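Local coordinates for protein thiamine-monophosphate kinase (Stenotrophomonas maltophilia, PDB 6XEP) that probably phosphorylates thiamine monophosphate with ATP to make thiamine diphosphate, the active form of vitamin B1, at residues 16-30 against 112-126. Sequence-based numbering, arbitrary orientation. Where two conformers were deposited one is given.
Sequences LIDRIRARTLERDDI and DGFFALADQHDIALI. With NA (sodium ion), chain D.
The carboxylate of D119 is gripped side-on by R23, whose NE lies 2.8 Å from OD1 and whose NH2 lies 2.9 Å from OD2, each oxygen offering its syn lone pair and the two planes nearly coplanar. The bridge ties helix 17-24 to the C-terminal part of helix 104-120, whose segment 112-120 runs almost parallel to it and leads into strand 124-132, outermost within this chain in the four-stranded mixed sheet of the PurM-like N-terminal domain. R23 NH1 turns back to R19 O, a third bond that fixes the rotation of the guanidinium. One face of this group lies over the F115 ring in an off-centre cation-pi contact, CZ 4.3 Å from the ring centroid.

R19 and R23 both approach F115 from the same side of its ring: R19 CB comes to 3.6 Å of CE2, and a bend at chi3 (-82°) lets R19 NH2 make a bent salt bridge with D112 OD1, on its anti lone pair and tilted from the guanidinium plane, while NH1 bonds to E108 O. I20 CG1 meets the edge of the ring. I20 CD1 packs on L125 CD2, and a water donates to both I20 O and L125 O.

T24 O, R27 O and I30 O bind the sodium ion, spanning two successive type I turns. Bends at chi2 and chi3 fold R27 back so that NE and NH2 hold D29 in nearly straight bonds, whereas NH1 reaches D122 O only weakly. Over one face of this guanidinium sits I30 CD1, which touches A124 CB at 3.5 Å and I126 CG2 at 3.7 Å.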
loop_
_atom_site.group_PDB
_atom_site.type_symbol
_atom_site.label_atom_id
_atom_site.label_comp_id
_atom_site.label_asym_id
_atom_site.label_seq_id
_atom_site.Cartn_x
_atom_site.Cartn_y
_atom_site.Cartn_z
ATOM N N LEU A 16 7.919 0.095 15.197
ATOM C CA LEU A 16 6.933 -0.847 15.709
ATOM C C LEU A 16 7.379 -2.305 15.599
ATOM O O LEU A 16 6.565 -3.206 15.832
ATOM C CB LEU A 16 5.605 -0.664 14.963
ATOM C CG LEU A 16 5.013 0.746 14.960
ATOM C CD1 LEU A 16 3.709 0.793 14.158
ATOM C CD2 LEU A 16 4.795 1.197 16.395
ATOM N N ILE A 17 8.641 -2.564 15.254
ATOM C CA ILE A 17 9.022 -3.922 14.862
ATOM C C ILE A 17 8.831 -4.912 16.011
ATOM O O ILE A 17 8.463 -6.074 15.789
ATOM C CB ILE A 17 10.467 -3.950 14.329
ATOM C CG1 ILE A 17 10.768 -5.339 13.771
ATOM C CG2 ILE A 17 11.436 -3.590 15.401
ATOM C CD1 ILE A 17 9.878 -5.692 12.612
ATOM N N ASP A 18 9.075 -4.490 17.255
ATOM C CA ASP A 18 8.922 -5.437 18.358
ATOM C C ASP A 18 7.472 -5.889 18.485
ATOM O O ASP A 18 7.185 -7.083 18.641
ATOM C CB ASP A 18 9.409 -4.822 19.671
ATOM C CG ASP A 18 10.908 -4.600 19.683
ATOM O OD1 ASP A 18 11.640 -5.410 19.062
ATOM O OD2 ASP A 18 11.363 -3.615 20.308
ATOM N N ARG A 19 6.539 -4.948 18.424
ATOM C CA ARG A 19 5.136 -5.335 18.484
ATOM C C ARG A 19 4.710 -6.089 17.228
ATOM O O ARG A 19 3.877 -7.000 17.315
ATOM C CB ARG A 19 4.267 -4.102 18.734
ATOM C CG ARG A 19 4.426 -3.562 20.166
ATOM C CD ARG A 19 3.316 -2.571 20.506
ATOM N NE ARG A 19 3.586 -1.232 19.993
ATOM C CZ ARG A 19 2.742 -0.208 20.108
ATOM N NH1 ARG A 19 3.060 0.979 19.612
ATOM N NH2 ARG A 19 1.574 -0.371 20.718
ATOM N N ILE A 20 5.287 -5.761 16.064
ATOM C CA ILE A 20 5.012 -6.547 14.862
ATOM C C ILE A 20 5.415 -8.001 15.074
ATOM O O ILE A 20 4.626 -8.924 14.844
ATOM C CB ILE A 20 5.732 -5.948 13.643
ATOM C CG1 ILE A 20 5.039 -4.653 13.202
ATOM C CG2 ILE A 20 5.745 -6.965 12.461
ATOM C CD1 ILE A 20 5.870 -3.836 12.263
ATOM N N ARG A 21 6.658 -8.230 15.514
ATOM C CA ARG A 21 7.144 -9.598 15.667
ATOM C C ARG A 21 6.364 -10.355 16.733
ATOM O O ARG A 21 6.133 -11.560 16.599
ATOM C CB ARG A 21 8.633 -9.611 16.015
ATOM C CG ARG A 21 9.556 -9.166 14.901
ATOM C CD ARG A 21 11.007 -9.203 15.391
ATOM N NE ARG A 21 11.902 -8.482 14.492
ATOM C CZ ARG A 21 13.109 -8.041 14.840
ATOM N NH1 ARG A 21 13.574 -8.245 16.070
ATOM N NH2 ARG A 21 13.854 -7.390 13.956
ATOM N N ALA A 22 5.965 -9.672 17.811
ATOM C CA ALA A 22 5.210 -10.353 18.852
ATOM C C ALA A 22 3.957 -10.984 18.269
ATOM O O ALA A 22 3.531 -12.066 18.703
ATOM C CB ALA A 22 4.861 -9.366 19.965
ATOM N N ARG A 23 3.395 -10.353 17.249
ATOM C CA ARG A 23 2.176 -10.836 16.620
ATOM C C ARG A 23 2.438 -11.865 15.521
ATOM O O ARG A 23 1.659 -12.812 15.382
ATOM C CB ARG A 23 1.388 -9.635 16.102
ATOM C CG ARG A 23 0.798 -8.828 17.265
ATOM C CD ARG A 23 0.516 -7.367 16.924
ATOM N NE ARG A 23 -0.174 -6.730 18.048
ATOM C CZ ARG A 23 0.423 -6.312 19.165
ATOM N NH1 ARG A 23 1.741 -6.449 19.308
ATOM N NH2 ARG A 23 -0.305 -5.782 20.152
ATOM N N THR A 24 3.532 -11.747 14.764
ATOM C CA THR A 24 3.825 -12.785 13.778
ATOM C C THR A 24 4.313 -14.081 14.425
ATOM O O THR A 24 4.205 -15.150 13.813
ATOM C CB THR A 24 4.864 -12.284 12.774
ATOM O OG1 THR A 24 6.082 -11.976 13.466
ATOM C CG2 THR A 24 4.352 -11.054 12.035
ATOM N N LEU A 25 4.848 -14.019 15.652
ATOM C CA LEU A 25 5.298 -15.237 16.313
ATOM C C LEU A 25 4.138 -16.195 16.550
ATOM O O LEU A 25 4.334 -17.412 16.558
ATOM C CB LEU A 25 5.994 -14.889 17.635
ATOM C CG LEU A 25 6.789 -15.994 18.332
ATOM C CD1 LEU A 25 7.943 -16.455 17.463
ATOM C CD2 LEU A 25 7.297 -15.546 19.711
ATOM N N GLU A 26 2.920 -15.670 16.712
ATOM C CA GLU A 26 1.754 -16.493 17.004
ATOM C C GLU A 26 0.909 -16.786 15.767
ATOM O O GLU A 26 -0.242 -17.212 15.905
ATOM C CB GLU A 26 0.884 -15.822 18.075
ATOM C CG GLU A 26 1.623 -15.412 19.360
ATOM C CD GLU A 26 2.322 -16.570 20.072
ATOM O OE1 GLU A 26 1.938 -17.744 19.870
ATOM O OE2 GLU A 26 3.269 -16.298 20.847
ATOM N N ARG A 27 1.445 -16.557 14.569
ATOM C CA ARG A 27 0.729 -16.770 13.311
ATOM C C ARG A 27 1.503 -17.807 12.511
ATOM O O ARG A 27 2.633 -17.544 12.089
ATOM C CB ARG A 27 0.613 -15.460 12.537
ATOM C CG ARG A 27 -0.366 -14.474 13.138
ATOM C CD ARG A 27 -1.786 -14.852 12.745
ATOM N NE ARG A 27 -1.972 -14.736 11.306
ATOM C CZ ARG A 27 -2.542 -13.695 10.713
ATOM N NH1 ARG A 27 -2.989 -12.668 11.436
ATOM N NH2 ARG A 27 -2.657 -13.675 9.392
ATOM N N ASP A 28 0.914 -18.986 12.287
ATOM C CA ASP A 28 1.628 -20.021 11.546
ATOM C C ASP A 28 1.724 -19.730 10.050
ATOM O O ASP A 28 2.472 -20.423 9.350
ATOM C CB ASP A 28 0.964 -21.384 11.764
ATOM C CG ASP A 28 1.068 -21.868 13.199
ATOM O OD1 ASP A 28 1.774 -21.234 14.013
ATOM O OD2 ASP A 28 0.432 -22.898 13.508
ATOM N N ASP A 29 0.993 -18.734 9.541
ATOM C CA ASP A 29 1.018 -18.374 8.124
ATOM C C ASP A 29 1.996 -17.244 7.820
ATOM O O ASP A 29 2.036 -16.757 6.686
ATOM C CB ASP A 29 -0.381 -17.967 7.645
ATOM C CG ASP A 29 -0.958 -16.823 8.454
ATOM O OD1 ASP A 29 -0.850 -16.868 9.700
ATOM O OD2 ASP A 29 -1.518 -15.889 7.849
ATOM N N ILE A 30 2.774 -16.807 8.804
ATOM C CA ILE A 30 3.707 -15.699 8.639
ATOM C C ILE A 30 5.059 -16.142 9.172
ATOM O O ILE A 30 5.175 -16.501 10.350
ATOM C CB ILE A 30 3.245 -14.447 9.387
ATOM C CG1 ILE A 30 1.803 -14.090 9.009
ATOM C CG2 ILE A 30 4.223 -13.298 9.158
ATOM C CD1 ILE A 30 1.279 -12.913 9.741
ATOM N N ASP A 112 -0.280 2.148 19.090
ATOM C CA ASP A 112 -1.309 1.771 20.060
ATOM C C ASP A 112 -2.668 1.625 19.384
ATOM O O ASP A 112 -3.378 0.635 19.595
ATOM C CB ASP A 112 -1.404 2.814 21.175
ATOM C CG ASP A 112 -0.312 2.692 22.204
ATOM O OD1 ASP A 112 0.436 1.687 22.202
ATOM O OD2 ASP A 112 -0.215 3.627 23.026
ATOM N N GLY A 113 -3.053 2.603 18.568
ATOM C CA GLY A 113 -4.373 2.573 17.988
ATOM C C GLY A 113 -4.498 1.569 16.867
ATOM O O GLY A 113 -5.512 0.881 16.741
ATOM N N PHE A 114 -3.437 1.477 16.062
ATOM C CA PHE A 114 -3.387 0.497 14.990
ATOM C C PHE A 114 -3.544 -0.919 15.538
ATOM O O PHE A 114 -4.416 -1.679 15.093
ATOM C CB PHE A 114 -2.077 0.656 14.221
ATOM C CG PHE A 114 -2.056 -0.089 12.925
ATOM C CD1 PHE A 114 -1.662 -1.406 12.887
ATOM C CD2 PHE A 114 -2.448 0.528 11.749
ATOM C CE1 PHE A 114 -1.660 -2.107 11.695
ATOM C CE2 PHE A 114 -2.440 -0.169 10.562
ATOM C CZ PHE A 114 -2.044 -1.480 10.543
ATOM N N PHE A 115 -2.710 -1.286 16.520
ATOM C CA PHE A 115 -2.754 -2.638 17.057
ATOM C C PHE A 115 -3.992 -2.865 17.897
ATOM O O PHE A 115 -4.486 -3.993 17.952
ATOM C CB PHE A 115 -1.507 -2.942 17.898
ATOM C CG PHE A 115 -0.240 -2.997 17.096
ATOM C CD1 PHE A 115 -0.113 -3.883 16.032
ATOM C CD2 PHE A 115 0.822 -2.149 17.398
ATOM C CE1 PHE A 115 1.070 -3.940 15.290
ATOM C CE2 PHE A 115 2.011 -2.207 16.670
ATOM C CZ PHE A 115 2.129 -3.101 15.610
ATOM N N ALA A 116 -4.507 -1.829 18.567
ATOM C CA ALA A 116 -5.740 -2.031 19.321
ATOM C C ALA A 116 -6.833 -2.577 18.417
ATOM O O ALA A 116 -7.540 -3.520 18.785
ATOM C CB ALA A 116 -6.203 -0.734 19.987
ATOM N N LEU A 117 -6.975 -2.006 17.218
ATOM C CA LEU A 117 -7.977 -2.497 16.273
ATOM C C LEU A 117 -7.511 -3.756 15.543
ATOM O O LEU A 117 -8.286 -4.701 15.383
ATOM C CB LEU A 117 -8.324 -1.396 15.272
ATOM C CG LEU A 117 -9.324 -1.788 14.195
ATOM C CD1 LEU A 117 -10.651 -2.200 14.803
ATOM C CD2 LEU A 117 -9.496 -0.611 13.221
ATOM N N ALA A 118 -6.248 -3.788 15.106
ATOM C CA ALA A 118 -5.744 -4.930 14.349
ATOM C C ALA A 118 -5.874 -6.227 15.133
ATOM O O ALA A 118 -6.251 -7.261 14.567
ATOM C CB ALA A 118 -4.281 -4.704 13.964
ATOM N N ASP A 119 -5.543 -6.200 16.432
ATOM C CA ASP A 119 -5.618 -7.404 17.252
ATOM C C ASP A 119 -7.033 -7.955 17.330
ATOM O O ASP A 119 -7.219 -9.171 17.438
ATOM C CB ASP A 119 -5.103 -7.124 18.670
ATOM C CG ASP A 119 -3.616 -6.833 18.694
ATOM O OD1 ASP A 119 -2.979 -6.941 17.617
ATOM O OD2 ASP A 119 -3.089 -6.501 19.781
ATOM N N GLN A 120 -8.034 -7.082 17.319
ATOM C CA GLN A 120 -9.413 -7.548 17.414
ATOM C C GLN A 120 -9.842 -8.361 16.205
ATOM O O GLN A 120 -10.815 -9.113 16.293
ATOM C CB GLN A 120 -10.358 -6.361 17.556
ATOM C CG GLN A 120 -10.341 -5.703 18.904
ATOM C CD GLN A 120 -11.226 -4.474 18.926
ATOM O OE1 GLN A 120 -12.328 -4.487 18.379
ATOM N NE2 GLN A 120 -10.743 -3.404 19.543
ATOM N N HIS A 121 -9.188 -8.182 15.062
ATOM C CA HIS A 121 -9.631 -8.816 13.825
ATOM C C HIS A 121 -8.570 -9.734 13.254
ATOM O O HIS A 121 -8.704 -10.204 12.115
ATOM C CB HIS A 121 -10.053 -7.737 12.838
ATOM C CG HIS A 121 -11.199 -6.928 13.345
ATOM N ND1 HIS A 121 -12.456 -7.468 13.535
ATOM C CD2 HIS A 121 -11.267 -5.650 13.785
ATOM C CE1 HIS A 121 -13.255 -6.542 14.034
ATOM N NE2 HIS A 121 -12.562 -5.430 14.187
ATOM N N ASP A 122 -7.535 -10.011 14.047
ATOM C CA ASP A 122 -6.466 -10.932 13.676
ATOM C C ASP A 122 -5.870 -10.577 12.318
ATOM O O ASP A 122 -5.589 -11.448 11.495
ATOM C CB ASP A 122 -6.957 -12.379 13.694
ATOM C CG ASP A 122 -7.246 -12.877 15.102
ATOM O OD1 ASP A 122 -6.611 -12.385 16.053
ATOM O OD2 ASP A 122 -8.105 -13.763 15.258
ATOM N N ILE A 123 -5.679 -9.283 12.073
ATOM C CA ILE A 123 -4.947 -8.854 10.884
ATOM C C ILE A 123 -3.547 -8.444 11.326
ATOM O O ILE A 123 -3.384 -7.726 12.321
ATOM C CB ILE A 123 -5.675 -7.729 10.117
ATOM C CG1 ILE A 123 -4.950 -7.455 8.788
ATOM C CG2 ILE A 123 -5.787 -6.436 10.943
ATOM C CD1 ILE A 123 -5.646 -6.410 7.847
ATOM N N ALA A 124 -2.534 -8.951 10.635
ATOM C CA ALA A 124 -1.147 -8.794 11.058
ATOM C C ALA A 124 -0.437 -7.791 10.160
ATOM O O ALA A 124 -0.388 -7.970 8.939
ATOM C CB ALA A 124 -0.423 -10.138 11.034
ATOM N N LEU A 125 0.127 -6.741 10.769
ATOM C CA LEU A 125 1.022 -5.842 10.046
ATOM C C LEU A 125 2.301 -6.603 9.706
ATOM O O LEU A 125 2.971 -7.107 10.608
ATOM C CB LEU A 125 1.325 -4.611 10.902
ATOM C CG LEU A 125 2.285 -3.555 10.345
ATOM C CD1 LEU A 125 1.789 -2.954 9.020
ATOM C CD2 LEU A 125 2.454 -2.441 11.377
ATOM N N ILE A 126 2.648 -6.715 8.420
ATOM C CA ILE A 126 3.799 -7.529 8.044
ATOM C C ILE A 126 4.863 -6.760 7.278
ATOM O O ILE A 126 5.879 -7.353 6.904
ATOM C CB ILE A 126 3.383 -8.800 7.264
ATOM C CG1 ILE A 126 2.411 -8.493 6.106
ATOM C CG2 ILE A 126 2.769 -9.842 8.237
ATOM C CD1 ILE A 126 3.043 -7.838 4.897
HETATM NA NA NA D . 4.950 -17.058 12.541
HETATM O O HOH W 1 2.342 -8.252 13.059
HETATM O O HOH W 2 7.478 -15.882 12.832
#